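Local atomic coordinates of fusolin (Anomala cuprea entomopoxvirus, PDB entry 4YN1), a protein that crystallises in infected cells as viral spindles that enhance virulence and probably acts on chitin as a lytic polysaccharide monooxygenase. Residues 31-36 and 114-119; 40-45 and 54-59; 120-125 and 229-234; 146-151 and 216-221. All coordinates share one frame; numbering follows the deposited sequence.

Contact 1. Residues 31-36 and 114-119. With EDO (1,2-ethanediol), chain D.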
loop_
_atom_site.group_PDB
_atom_site.type_symbol
_atom_site.label_atom_id
_atom_site.label_comp_id
_atom_site.label_asym_id
_atom_site.label_seq_id
_atom_site.Cartn_x
_atom_site.Cartn_y
_atom_site.Cartn_z
ATOM N N ASP A 31 4.191 -8.189 13.231
ATOM C CA ASP A 31 2.866 -8.170 12.619
ATOM C C ASP A 31 2.623 -9.442 11.876
ATOM O O ASP A 31 3.424 -9.802 11.024
ATOM C CB ASP A 31 2.731 -6.999 11.671
ATOM C CG ASP A 31 1.347 -6.875 11.111
ATOM O OD1 ASP A 31 0.432 -6.496 11.880
ATOM O OD2 ASP A 31 1.183 -7.094 9.892
ATOM N N PRO A 32 1.464 -10.095 12.111
ATOM C CA PRO A 32 1.161 -11.352 11.406
ATOM C C PRO A 32 1.156 -11.252 9.882
ATOM O O PRO A 32 1.619 -12.173 9.210
ATOM C CB PRO A 32 -0.248 -11.697 11.917
ATOM C CG PRO A 32 -0.301 -11.093 13.241
ATOM C CD PRO A 32 0.452 -9.813 13.141
ATOM N N MET A 33 0.663 -10.145 9.315
ATOM C CA MET A 33 0.609 -10.053 7.853
ATOM C C MET A 33 1.997 -9.761 7.292
ATOM O O MET A 33 2.373 -10.368 6.304
ATOM C CB MET A 33 -0.415 -8.997 7.377
ATOM C CG MET A 33 -1.829 -9.406 7.574
ATOM S SD MET A 33 -2.338 -10.912 6.761
ATOM C CE MET A 33 -2.181 -10.460 5.021
ATOM N N CYS A 34 2.788 -8.900 7.942
ATOM C CA CYS A 34 4.167 -8.674 7.483
ATOM C C CYS A 34 4.963 -9.975 7.557
ATOM O O CYS A 34 5.774 -10.285 6.657
ATOM C CB CYS A 34 4.858 -7.580 8.282
ATOM S SG CYS A 34 4.139 -5.937 8.050
ATOM N N ARG A 35 4.732 -10.734 8.631
ATOM C CA ARG A 35 5.426 -12.031 8.823
ATOM C C ARG A 35 5.048 -13.010 7.735
ATOM O O ARG A 35 5.914 -13.677 7.165
ATOM C CB ARG A 35 5.136 -12.600 10.228
ATOM C CG ARG A 35 5.993 -13.802 10.544
ATOM C CD ARG A 35 5.914 -14.193 12.032
ATOM N NE ARG A 35 4.542 -14.528 12.463
ATOM C CZ ARG A 35 3.753 -13.804 13.260
ATOM N NH1 ARG A 35 4.167 -12.641 13.752
ATOM N NH2 ARG A 35 2.545 -14.246 13.584
ATOM N N ALA A 36 3.756 -13.043 7.381
ATOM C CA ALA A 36 3.287 -13.882 6.282
ATOM C C ALA A 36 3.905 -13.482 4.940
ATOM O O ALA A 36 4.300 -14.353 4.161
ATOM C CB ALA A 36 1.772 -13.835 6.205
ATOM N N VAL A 114 -3.220 -11.724 0.028
ATOM C CA VAL A 114 -4.540 -11.255 0.418
ATOM C C VAL A 114 -4.711 -11.486 1.925
ATOM O O VAL A 114 -4.209 -12.469 2.464
ATOM C CB VAL A 114 -5.563 -12.075 -0.429
ATOM C CG1 VAL A 114 -6.939 -12.095 0.194
ATOM C CG2 VAL A 114 -5.589 -11.604 -1.868
ATOM N N GLY A 115 -5.461 -10.636 2.590
ATOM C CA GLY A 115 -5.732 -10.827 4.006
ATOM C C GLY A 115 -5.924 -9.536 4.748
ATOM O O GLY A 115 -6.026 -8.482 4.137
ATOM N N SER A 116 -5.930 -9.623 6.075
ATOM C CA SER A 116 -6.251 -8.517 6.988
ATOM C C SER A 116 -5.100 -7.552 7.204
ATOM O O SER A 116 -4.699 -7.303 8.325
ATOM C CB SER A 116 -6.755 -9.082 8.311
ATOM O OG SER A 116 -5.759 -9.822 9.007
ATOM N N TRP A 117 -4.596 -6.961 6.118
ATOM C CA TRP A 117 -3.553 -5.948 6.207
ATOM C C TRP A 117 -4.029 -4.779 7.075
ATOM O O TRP A 117 -5.113 -4.231 6.840
ATOM C CB TRP A 117 -3.171 -5.440 4.815
ATOM C CG TRP A 117 -2.365 -6.428 4.057
ATOM C CD1 TRP A 117 -2.799 -7.307 3.110
ATOM C CD2 TRP A 117 -0.975 -6.713 4.269
ATOM N NE1 TRP A 117 -1.739 -8.057 2.648
ATOM C CE2 TRP A 117 -0.606 -7.717 3.353
ATOM C CE3 TRP A 117 0.009 -6.146 5.083
ATOM C CZ2 TRP A 117 0.723 -8.117 3.188
ATOM C CZ3 TRP A 117 1.308 -6.604 4.980
ATOM C CH2 TRP A 117 1.656 -7.576 4.043
ATOM N N PRO A 118 -3.259 -4.401 8.102
ATOM C CA PRO A 118 -3.701 -3.329 8.990
ATOM C C PRO A 118 -3.788 -1.979 8.298
ATOM O O PRO A 118 -2.829 -1.481 7.690
ATOM C CB PRO A 118 -2.657 -3.355 10.118
ATOM C CG PRO A 118 -2.231 -4.787 10.127
ATOM C CD PRO A 118 -2.042 -5.033 8.647
ATOM N N PRO A 119 -4.963 -1.346 8.403
ATOM C CA PRO A 119 -5.140 -0.072 7.716
ATOM C C PRO A 119 -4.894 1.135 8.619
ATOM O O PRO A 119 -4.953 1.066 9.851
ATOM C CB PRO A 119 -6.629 -0.113 7.320
ATOM C CG PRO A 119 -7.259 -0.808 8.486
ATOM C CD PRO A 119 -6.248 -1.829 8.978
HETATM C C1 EDO D . -3.885 -8.812 11.365
HETATM O O1 EDO D . -3.510 -10.000 10.738
HETATM C C2 EDO D . -2.614 -8.065 11.864
HETATM O O2 EDO D . -1.605 -8.093 10.855
#
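The methyl end of Met33 sits over one face of the indole of Trp117: CE is 3.6 Å from the centroid of the five-membered ring and 3.4 Å from Trp117 NE1. Successive bends at chi2 (-59°) and chi3 (-65°) fold the thioether back; CE makes a CH-pi contact over the face, and SD, farther off, adds a Met-aromatic one. Gly115 suits the place beside it, since with no side chain its CA can come within 3.7 Å of Met33 CE. The unbranched, flexible methionine side chain can fold over the indole. Trp117 NE1 is engaged by the backbone oxygen of Ile113. Met33 lies in the first turn of helix 32-47, whose N-cap is Asp31: OD2 accepts from Cys34 N at 3.1 Å and more weakly from Met33 N. The other carboxylate oxygen, OD1, forms a salt bridge with Arg13 and touches Pro118 CG at 3.6 Å. Cys34 ties the same turn to helix 10-17 through its disulfide with Cys14. An ethanediol, probably from the crystallisation liquor, bridges the two segments, giving its O2 hydroxyl to Asp31 OD1 at 2.8 Å and its O1 to Ser116 OG, also at 2.8 Å.

Contact 2. Residues 40-45 and 54-59; sequences YVFNKV and QAASAA
Val41, Phe42 and Val45 face Ala55, Ala58 and Ala59 across two helical segments that run roughly antiparallel, with 144° between their N-to-C directions and a closest axial approach of 7.9 Å. That spacing is close, and alanine explains it: a lone methyl group lets the backbones draw together, so that the CA atoms of Phe42 and Ala55 are 4.6 Å apart. Ala55 CB presses on Phe42 twice, reaching the carbonyl O at 3.4 Å and lying over one face of the phenyl ring, 3.9 Å from its centroid, as a CH-pi contact. With CG anti to the backbone N (chi1 -176°), Phe42 swings its ring alongside the partner helix, where CE1 also meets Ala56 CB. Val45 spreads its two branches over different residues: CG1 sits 3.5 Å from Ala55 CA, while CG2 meets Ala58 CB at 3.6 Å. One turn earlier, Val41 uses CG1, 4.0 Å from the same Ala58 CB. No hydrogen bond crosses this buried interface, whose side-chain contacts are mainly apolar. In this helical hairpin Tyr38 of helix 32-47 covers Ala56 and Ala59 and Met62 of helix 52-64 covers Val41, while the loop residues Trp100 and Pro24 pack on Val45 and Ala56.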
loop_
_atom_site.group_PDB
_atom_site.type_symbol
_atom_site.label_atom_id
_atom_site.label_comp_id
_atom_site.label_asym_id
_atom_site.label_seq_id
_atom_site.Cartn_x
_atom_site.Cartn_y
_atom_site.Cartn_z
ATOM N N TYR A 40 6.293 -16.013 2.959
ATOM C CA TYR A 40 5.871 -16.417 1.624
ATOM C C TYR A 40 7.068 -16.418 0.670
ATOM O O TYR A 40 7.292 -17.374 -0.089
ATOM C CB TYR A 40 4.783 -15.439 1.129
ATOM C CG TYR A 40 4.285 -15.727 -0.257
ATOM C CD1 TYR A 40 3.237 -16.619 -0.463
ATOM C CD2 TYR A 40 4.916 -15.192 -1.372
ATOM C CE1 TYR A 40 2.831 -16.968 -1.738
ATOM C CE2 TYR A 40 4.491 -15.508 -2.660
ATOM C CZ TYR A 40 3.462 -16.423 -2.835
ATOM O OH TYR A 40 3.046 -16.789 -4.085
ATOM N N VAL A 41 7.820 -15.331 0.678
ATOM C CA VAL A 41 8.982 -15.227 -0.218
ATOM C C VAL A 41 10.071 -16.207 0.213
ATOM O O VAL A 41 10.689 -16.861 -0.626
ATOM C CB VAL A 41 9.494 -13.768 -0.283
ATOM C CG1 VAL A 41 10.810 -13.676 -1.051
ATOM C CG2 VAL A 41 8.433 -12.892 -0.931
ATOM N N PHE A 42 10.297 -16.290 1.512
ATOM C CA PHE A 42 11.305 -17.192 2.084
ATOM C C PHE A 42 10.985 -18.626 1.638
ATOM O O PHE A 42 11.834 -19.283 1.047
ATOM C CB PHE A 42 11.297 -17.076 3.598
ATOM C CG PHE A 42 12.352 -17.895 4.311
ATOM C CD1 PHE A 42 13.628 -17.388 4.511
ATOM C CD2 PHE A 42 12.053 -19.148 4.825
ATOM C CE1 PHE A 42 14.585 -18.123 5.229
ATOM C CE2 PHE A 42 13.029 -19.904 5.486
ATOM C CZ PHE A 42 14.284 -19.391 5.676
ATOM N N ASN A 43 9.729 -19.075 1.850
ATOM C CA ASN A 43 9.308 -20.416 1.428
ATOM C C ASN A 43 9.261 -20.610 -0.088
ATOM O O ASN A 43 9.521 -21.723 -0.564
ATOM C CB ASN A 43 7.974 -20.787 2.061
ATOM C CG ASN A 43 8.093 -21.032 3.522
ATOM O OD1 ASN A 43 9.181 -21.154 4.070
ATOM N ND2 ASN A 43 6.981 -21.094 4.194
ATOM N N LYS A 44 9.008 -19.558 -0.857
ATOM C CA LYS A 44 9.035 -19.649 -2.322
ATOM C C LYS A 44 10.473 -19.939 -2.782
ATOM O O LYS A 44 10.682 -20.811 -3.630
ATOM C CB LYS A 44 8.537 -18.350 -2.961
ATOM C CG LYS A 44 8.396 -18.346 -4.468
ATOM C CD LYS A 44 7.667 -17.066 -4.903
ATOM C CE LYS A 44 7.777 -16.772 -6.374
ATOM N NZ LYS A 44 7.059 -15.514 -6.708
ATOM N N VAL A 45 11.460 -19.238 -2.216
ATOM C CA VAL A 45 12.842 -19.459 -2.622
ATOM C C VAL A 45 13.292 -20.892 -2.283
ATOM O O VAL A 45 13.915 -21.530 -3.123
ATOM C CB VAL A 45 13.798 -18.400 -2.042
ATOM C CG1 VAL A 45 15.264 -18.796 -2.257
ATOM C CG2 VAL A 45 13.508 -17.029 -2.642
ATOM N N GLN A 54 19.954 -17.745 0.697
ATOM C CA GLN A 54 19.337 -17.125 -0.472
ATOM C C GLN A 54 17.877 -16.741 -0.162
ATOM O O GLN A 54 17.417 -15.690 -0.596
ATOM C CB GLN A 54 19.367 -18.071 -1.677
ATOM C CG GLN A 54 20.752 -18.173 -2.324
ATOM C CD GLN A 54 20.793 -19.212 -3.419
ATOM O OE1 GLN A 54 20.350 -20.327 -3.233
ATOM N NE2 GLN A 54 21.271 -18.866 -4.604
ATOM N N ALA A 55 17.167 -17.613 0.560
ATOM C CA ALA A 55 15.765 -17.404 0.943
ATOM C C ALA A 55 15.632 -16.255 1.931
ATOM O O ALA A 55 14.755 -15.413 1.753
ATOM C CB ALA A 55 15.172 -18.693 1.524
ATOM N N ALA A 56 16.513 -16.187 2.951
ATOM C CA ALA A 56 16.482 -15.074 3.909
ATOM C C ALA A 56 16.838 -13.775 3.179
ATOM O O ALA A 56 16.163 -12.764 3.367
ATOM C CB ALA A 56 17.448 -15.318 5.064
ATOM N N SER A 57 17.824 -13.829 2.278
ATOM C CA SER A 57 18.235 -12.657 1.527
ATOM C C SER A 57 17.092 -12.099 0.655
ATOM O O SER A 57 16.870 -10.890 0.650
ATOM C CB SER A 57 19.475 -12.958 0.682
ATOM O OG SER A 57 19.772 -11.876 -0.186
ATOM N N ALA A 58 16.389 -12.976 -0.073
ATOM C CA ALA A 58 15.273 -12.588 -0.932
ATOM C C ALA A 58 14.145 -11.956 -0.113
ATOM O O ALA A 58 13.622 -10.914 -0.493
ATOM C CB ALA A 58 14.745 -13.798 -1.694
ATOM N N ALA A 59 13.816 -12.545 1.033
ATOM C CA ALA A 59 12.731 -12.028 1.866
ATOM C C ALA A 59 13.109 -10.711 2.529
ATOM O O ALA A 59 12.300 -9.782 2.621
ATOM C CB ALA A 59 12.373 -13.052 2.897
#

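Contact 3. Residues 120-125 and 229-234. With EDO (1,2-ethanediol), chain E; EDO (1,2-ethanediol), chain C.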
loop_
_atom_site.group_PDB
_atom_site.type_symbol
_atom_site.label_atom_id
_atom_site.label_comp_id
_atom_site.label_asym_id
_atom_site.label_seq_id
_atom_site.Cartn_x
_atom_site.Cartn_y
_atom_site.Cartn_z
ATOM N N THR A 120 -4.695 2.261 7.982
ATOM C CA THR A 120 -4.744 3.566 8.637
ATOM C C THR A 120 -6.244 3.833 8.826
ATOM O O THR A 120 -6.994 3.772 7.845
ATOM C CB THR A 120 -4.121 4.644 7.783
ATOM O OG1 THR A 120 -2.687 4.455 7.806
ATOM C CG2 THR A 120 -4.487 6.062 8.258
ATOM N N VAL A 121 -6.686 4.081 10.060
ATOM C CA VAL A 121 -8.104 4.402 10.375
ATOM C C VAL A 121 -8.325 5.903 10.299
ATOM O O VAL A 121 -7.773 6.630 11.117
ATOM C CB VAL A 121 -8.498 3.828 11.755
ATOM C CG1 VAL A 121 -9.955 4.129 12.088
ATOM C CG2 VAL A 121 -8.241 2.340 11.813
ATOM N N ILE A 122 -9.172 6.364 9.336
ATOM C CA ILE A 122 -9.468 7.778 9.092
ATOM C C ILE A 122 -10.836 8.100 9.668
ATOM O O ILE A 122 -11.843 7.634 9.148
ATOM C CB ILE A 122 -9.382 8.082 7.592
ATOM C CG1 ILE A 122 -7.961 7.711 7.068
ATOM C CG2 ILE A 122 -9.722 9.565 7.351
ATOM C CD1 ILE A 122 -7.832 7.609 5.596
ATOM N N PRO A 123 -10.890 8.869 10.765
ATOM C CA PRO A 123 -12.177 9.127 11.417
ATOM C C PRO A 123 -12.980 10.135 10.632
ATOM O O PRO A 123 -12.399 11.015 10.066
ATOM C CB PRO A 123 -11.760 9.673 12.795
ATOM C CG PRO A 123 -10.490 10.361 12.532
ATOM C CD PRO A 123 -9.776 9.487 11.523
ATOM N N LEU A 124 -14.300 9.959 10.526
ATOM C CA LEU A 124 -15.145 10.901 9.809
ATOM C C LEU A 124 -15.849 11.808 10.814
ATOM O O LEU A 124 -16.314 11.332 11.831
ATOM C CB LEU A 124 -16.235 10.149 9.013
ATOM C CG LEU A 124 -15.744 9.185 7.937
ATOM C CD1 LEU A 124 -16.870 8.531 7.242
ATOM C CD2 LEU A 124 -14.870 9.871 6.922
ATOM N N GLU A 125 -16.031 13.057 10.485
ATOM C CA GLU A 125 -16.832 13.940 11.337
ATOM C C GLU A 125 -18.291 13.909 10.854
ATOM O O GLU A 125 -19.194 14.172 11.639
ATOM C CB GLU A 125 -16.292 15.371 11.289
ATOM C CG GLU A 125 -17.029 16.310 12.233
ATOM C CD GLU A 125 -16.294 17.591 12.567
ATOM O OE1 GLU A 125 -15.785 18.247 11.630
ATOM O OE2 GLU A 125 -16.251 17.951 13.765
ATOM N N VAL A 229 -1.461 1.314 -0.189
ATOM C CA VAL A 229 -1.711 1.965 1.082
ATOM C C VAL A 229 -3.050 1.457 1.607
ATOM O O VAL A 229 -4.075 1.678 0.963
ATOM C CB VAL A 229 -1.735 3.487 0.909
ATOM C CG1 VAL A 229 -2.178 4.171 2.189
ATOM C CG2 VAL A 229 -0.390 4.042 0.438
ATOM N N ASP A 230 -3.039 0.747 2.752
ATOM C CA ASP A 230 -4.251 0.216 3.371
ATOM C C ASP A 230 -4.918 1.298 4.209
ATOM O O ASP A 230 -4.287 1.905 5.086
ATOM C CB ASP A 230 -3.932 -1.038 4.204
ATOM C CG ASP A 230 -3.328 -2.149 3.324
ATOM O OD1 ASP A 230 -4.013 -2.602 2.384
ATOM O OD2 ASP A 230 -2.147 -2.527 3.549
ATOM N N ALA A 231 -6.232 1.455 4.013
ATOM C CA ALA A 231 -7.007 2.452 4.764
ATOM C C ALA A 231 -8.458 2.031 4.979
ATOM O O ALA A 231 -8.975 1.155 4.291
ATOM C CB ALA A 231 -6.944 3.788 4.027
ATOM N N VAL A 232 -9.096 2.664 5.933
ATOM C CA VAL A 232 -10.520 2.471 6.236
ATOM C C VAL A 232 -11.034 3.727 6.912
ATOM O O VAL A 232 -10.301 4.370 7.669
ATOM C CB VAL A 232 -10.712 1.196 7.139
ATOM C CG1 VAL A 232 -10.143 1.398 8.541
ATOM C CG2 VAL A 232 -12.173 0.788 7.196
ATOM N N PHE A 233 -12.291 4.061 6.675
ATOM C CA PHE A 233 -12.915 5.168 7.349
ATOM C C PHE A 233 -13.642 4.663 8.576
ATOM O O PHE A 233 -14.259 3.600 8.540
ATOM C CB PHE A 233 -13.909 5.900 6.434
ATOM C CG PHE A 233 -13.262 6.638 5.300
ATOM C CD1 PHE A 233 -12.438 7.728 5.541
ATOM C CD2 PHE A 233 -13.470 6.247 3.984
ATOM C CE1 PHE A 233 -11.843 8.416 4.487
ATOM C CE2 PHE A 233 -12.856 6.927 2.934
ATOM C CZ PHE A 233 -12.055 8.011 3.193
ATOM N N ALA A 234 -13.558 5.399 9.673
ATOM C CA ALA A 234 -14.355 5.081 10.852
ATOM C C ALA A 234 -15.578 6.012 10.847
ATOM O O ALA A 234 -15.466 7.223 11.059
ATOM C CB ALA A 234 -13.542 5.243 12.143
HETATM C C1 EDO E . -15.328 14.157 6.255
HETATM O O1 EDO E . -16.357 13.444 6.943
HETATM C C2 EDO E . -13.949 13.864 6.868
HETATM O O2 EDO E . -14.070 13.894 8.276
HETATM C C1 EDO C . -16.004 0.967 8.715
HETATM O O1 EDO C . -16.151 1.864 7.632
HETATM C C2 EDO C . -17.142 1.208 9.742
HETATM O O2 EDO C . -17.113 2.560 10.214
HETATM O O HOH W 1 -1.927 2.854 5.861
HETATM O O HOH W 2 -15.342 9.192 13.794
#
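Ile122 and Phe233 run alongside each other on one face of a parallel strand pair, and Val121 and Val232 do the same on the other. Strand 120-123 joins strand 223-234 in the beta-sandwich that forms the core of this chitin-binding, monooxygenase-like family. The Ile122 and Phe233 side chains both extend into the sandwich, where Ile134 and Ile132 of strand 131-140, in the opposing sheet, receive them. Ile122 CB is 3.7 Å from Phe233 CD1, and CG2, anti to the backbone N, lies along the same ring side at CE1. Leu124 comes in at about a right angle to Phe233 and sets CD2 3.5 Å from CD1, so two branched aliphatic residues flank one aromatic ring. Beta-branched residues suit these extended strands, and the ring of Phe233, besides reaching Ile132, meets that of Phe209. On the outward face the contact is thinner: Val121 CG2 meets Val232 CG1 at 3.9 Å, and Val121 CG1 meets the methyl of Ala234 at 3.8 Å. The backbones are joined by five hydrogen bonds, the straightest from Ile122 N to Val232 O at 2.8 Å, with an N-H...O angle of 175°. Thr120, Ile122 and Leu124 bond alternately to strand 223-234, so Pro123, which lacks an N-H, costs no bond here. Asp230 turns its carboxylate away to a salt bridge with Arg10. At the start of the pair a water hydrogen-bonds Asp230 O at 2.7 Å and Thr120 OG1 at 2.6 Å.

Contact 4. Residues 146-151 and 216-221; sequences PSYFEV and QRIDPV. With NAG (2-acetamido-2-deoxy-beta-D-glucopyranose), chain B.
The ring of Tyr148 leans over the methylenes of Gln216 between neighbouring antiparallel strands of the mixed sheet in the family's beta-sandwich. Tyr148 takes the crowded position, CG between the backbone N and the carbonyl carbon (chi1 68°), which tips its ring across to the other strand. Gln216 CB then lies over one face, 4.0 Å from the ring centroid, and CG reaches CE1 at 3.5 Å. The glutamine chain starts extended but bends at chi2 (57°); this sends its amide forward, toward the following residues, where NE2 donates to Arg217 O at 2.9 Å and to Gly222 O, while OE1 accepts from Arg214. A long chain with an amide tip thus packs its methylenes on the ring and keeps its polar end satisfied. Ile218 works at the ring's edge, CG1 being 3.6 Å from Tyr148 CD1, and its CB meets Pro146 CG obliquely at 4.0 Å; Pro146 follows a cis peptide. Tyr148 and Gln216 form a hydrogen-bonded pair, and Ile218 N adds a bond to Pro146 O. Further along strand 147-154 Glu150 belongs to the glycan pocket with Arg78, Asp79, Ile80, Tyr152 and Asn175. Its extended chain presents two oxygens to different partners: OE1 in a salt bridge with Arg214 and a hydrogen bond with Tyr152 OH, and OE2 to the sugar, whose acetamido N2 donates to it over 2.8 Å.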
loop_
_atom_site.group_PDB
_atom_site.type_symbol
_atom_site.label_atom_id
_atom_site.label_comp_id
_atom_site.label_asym_id
_atom_site.label_seq_id
_atom_site.Cartn_x
_atom_site.Cartn_y
_atom_site.Cartn_z
ATOM N N PRO A 146 12.122 15.608 -13.938
ATOM C CA PRO A 146 10.668 15.806 -13.855
ATOM C C PRO A 146 9.907 14.504 -13.589
ATOM O O PRO A 146 10.352 13.428 -13.980
ATOM C CB PRO A 146 10.334 16.389 -15.240
ATOM C CG PRO A 146 11.303 15.746 -16.138
ATOM C CD PRO A 146 12.586 15.677 -15.340
ATOM N N SER A 147 8.769 14.616 -12.924
ATOM C CA SER A 147 7.966 13.452 -12.586
ATOM C C SER A 147 6.560 13.891 -12.273
ATOM O O SER A 147 6.299 15.093 -12.133
ATOM C CB SER A 147 8.575 12.737 -11.371
ATOM O OG SER A 147 8.399 13.550 -10.220
ATOM N N TYR A 148 5.654 12.919 -12.105
ATOM C CA TYR A 148 4.273 13.204 -11.768
ATOM C C TYR A 148 3.686 12.075 -10.947
ATOM O O TYR A 148 4.281 11.010 -10.849
ATOM C CB TYR A 148 3.410 13.517 -13.007
ATOM C CG TYR A 148 3.199 12.333 -13.923
ATOM C CD1 TYR A 148 4.237 11.838 -14.697
ATOM C CD2 TYR A 148 1.953 11.716 -14.032
ATOM C CE1 TYR A 148 4.036 10.818 -15.610
ATOM C CE2 TYR A 148 1.767 10.616 -14.870
ATOM C CZ TYR A 148 2.808 10.193 -15.687
ATOM O OH TYR A 148 2.719 9.105 -16.509
ATOM N N PHE A 149 2.595 12.355 -10.294
ATOM C CA PHE A 149 1.903 11.398 -9.425
ATOM C C PHE A 149 0.523 11.094 -9.939
ATOM O O PHE A 149 -0.221 12.018 -10.280
ATOM C CB PHE A 149 1.719 11.967 -8.010
ATOM C CG PHE A 149 2.971 11.970 -7.172
ATOM C CD1 PHE A 149 3.847 13.037 -7.218
ATOM C CD2 PHE A 149 3.305 10.875 -6.391
ATOM C CE1 PHE A 149 5.011 13.044 -6.445
ATOM C CE2 PHE A 149 4.477 10.872 -5.623
ATOM C CZ PHE A 149 5.301 11.975 -5.619
ATOM N N GLU A 150 0.144 9.820 -9.869
ATOM C CA GLU A 150 -1.208 9.355 -10.067
ATOM C C GLU A 150 -1.626 8.601 -8.804
ATOM O O GLU A 150 -0.812 7.862 -8.238
ATOM C CB GLU A 150 -1.289 8.385 -11.256
ATOM C CG GLU A 150 -1.131 9.115 -12.579
ATOM C CD GLU A 150 -1.149 8.229 -13.807
ATOM O OE1 GLU A 150 -1.117 6.987 -13.654
ATOM O OE2 GLU A 150 -1.114 8.777 -14.933
ATOM N N VAL A 151 -2.853 8.825 -8.349
ATOM C CA VAL A 151 -3.389 8.114 -7.204
ATOM C C VAL A 151 -4.686 7.456 -7.576
ATOM O O VAL A 151 -5.544 8.076 -8.196
ATOM C CB VAL A 151 -3.554 8.992 -5.959
ATOM C CG1 VAL A 151 -3.928 8.133 -4.760
ATOM C CG2 VAL A 151 -2.276 9.792 -5.669
ATOM N N GLN A 216 5.687 8.566 -11.197
ATOM C CA GLN A 216 6.292 8.228 -12.475
ATOM C C GLN A 216 7.312 9.274 -12.915
ATOM O O GLN A 216 6.966 10.444 -13.003
ATOM C CB GLN A 216 5.158 8.127 -13.507
ATOM C CG GLN A 216 5.583 7.789 -14.945
ATOM C CD GLN A 216 6.369 6.499 -15.054
ATOM O OE1 GLN A 216 5.906 5.410 -14.710
ATOM N NE2 GLN A 216 7.564 6.549 -15.570
ATOM N N ARG A 217 8.504 8.852 -13.258
ATOM C CA ARG A 217 9.523 9.757 -13.797
ATOM C C ARG A 217 9.198 10.053 -15.257
ATOM O O ARG A 217 8.883 9.128 -16.020
ATOM C CB ARG A 217 10.907 9.139 -13.696
ATOM C CG ARG A 217 11.368 9.116 -12.252
ATOM C CD ARG A 217 12.507 8.154 -12.020
ATOM N NE ARG A 217 13.732 8.544 -12.715
ATOM C CZ ARG A 217 14.932 8.014 -12.497
ATOM N NH1 ARG A 217 15.091 7.053 -11.591
ATOM N NH2 ARG A 217 15.988 8.448 -13.174
ATOM N N ILE A 218 9.306 11.330 -15.645
ATOM C CA ILE A 218 9.044 11.773 -17.027
ATOM C C ILE A 218 10.387 11.672 -17.647
ATOM O O ILE A 218 11.195 12.597 -17.553
ATOM C CB ILE A 218 8.435 13.181 -17.095
ATOM C CG1 ILE A 218 7.083 13.191 -16.453
ATOM C CG2 ILE A 218 8.339 13.703 -18.578
ATOM C CD1 ILE A 218 6.568 14.491 -16.125
ATOM N N ASP A 219 10.667 10.509 -18.205
ATOM C CA ASP A 219 11.995 10.167 -18.661
ATOM C C ASP A 219 11.969 9.011 -19.670
ATOM O O ASP A 219 11.113 8.153 -19.528
ATOM C CB ASP A 219 12.678 9.725 -17.369
ATOM C CG ASP A 219 14.054 9.234 -17.495
ATOM O OD1 ASP A 219 14.971 10.074 -17.503
ATOM O OD2 ASP A 219 14.227 8.006 -17.572
ATOM N N PRO A 220 12.954 8.851 -20.592
ATOM C CA PRO A 220 12.892 7.707 -21.533
ATOM C C PRO A 220 12.952 6.280 -20.973
ATOM O O PRO A 220 12.409 5.376 -21.596
ATOM C CB PRO A 220 14.045 7.978 -22.519
ATOM C CG PRO A 220 14.918 8.953 -21.848
ATOM C CD PRO A 220 14.051 9.780 -20.954
ATOM N N VAL A 221 13.630 6.048 -19.841
ATOM C CA VAL A 221 13.689 4.721 -19.226
ATOM C C VAL A 221 12.326 4.444 -18.482
ATOM O O VAL A 221 11.932 3.300 -18.323
ATOM C CB VAL A 221 14.942 4.585 -18.326
ATOM C CG1 VAL A 221 14.878 3.345 -17.451
ATOM C CG2 VAL A 221 16.200 4.551 -19.204
HETATM C C1 NAG B . -2.460 11.864 -16.392
HETATM C C2 NAG B . -3.001 10.851 -17.396
HETATM C C3 NAG B . -2.058 10.818 -18.600
HETATM C C4 NAG B . -1.896 12.215 -19.184
HETATM C C5 NAG B . -1.459 13.184 -18.087
HETATM C C6 NAG B . -1.367 14.626 -18.540
HETATM C C7 NAG B . -4.155 8.782 -16.796
HETATM C C8 NAG B . -4.065 7.484 -16.048
HETATM N N2 NAG B . -3.069 9.542 -16.770
HETATM O O3 NAG B . -2.550 9.902 -19.579
HETATM O O4 NAG B . -0.902 12.205 -20.201
HETATM O O5 NAG B . -2.429 13.146 -17.030
HETATM O O6 NAG B . -2.601 15.077 -19.089
HETATM O O7 NAG B . -5.163 9.114 -17.409
#

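From the N terminus, the chain first enters contact 1 at the start of helix 32-47, and contact 2 closes a short loop soon after, pairing that helix with helix 52-64. It therefore lies wholly within the longer loop that contact 1 completes at residues 114-119, just before strand 120-123. Contact 3 opens at the next residue and closes only at 229-234, enclosing contact 4. None of the loops cross. Contacts 1 and 3 touch through Trp117 and Pro119 against Asp230 and Val232, joining the helical region to the sandwich. Contacts 3 and 4 share one sheet, on its neighbouring strands 223-234 and 209-217, with centres about 28 Å apart.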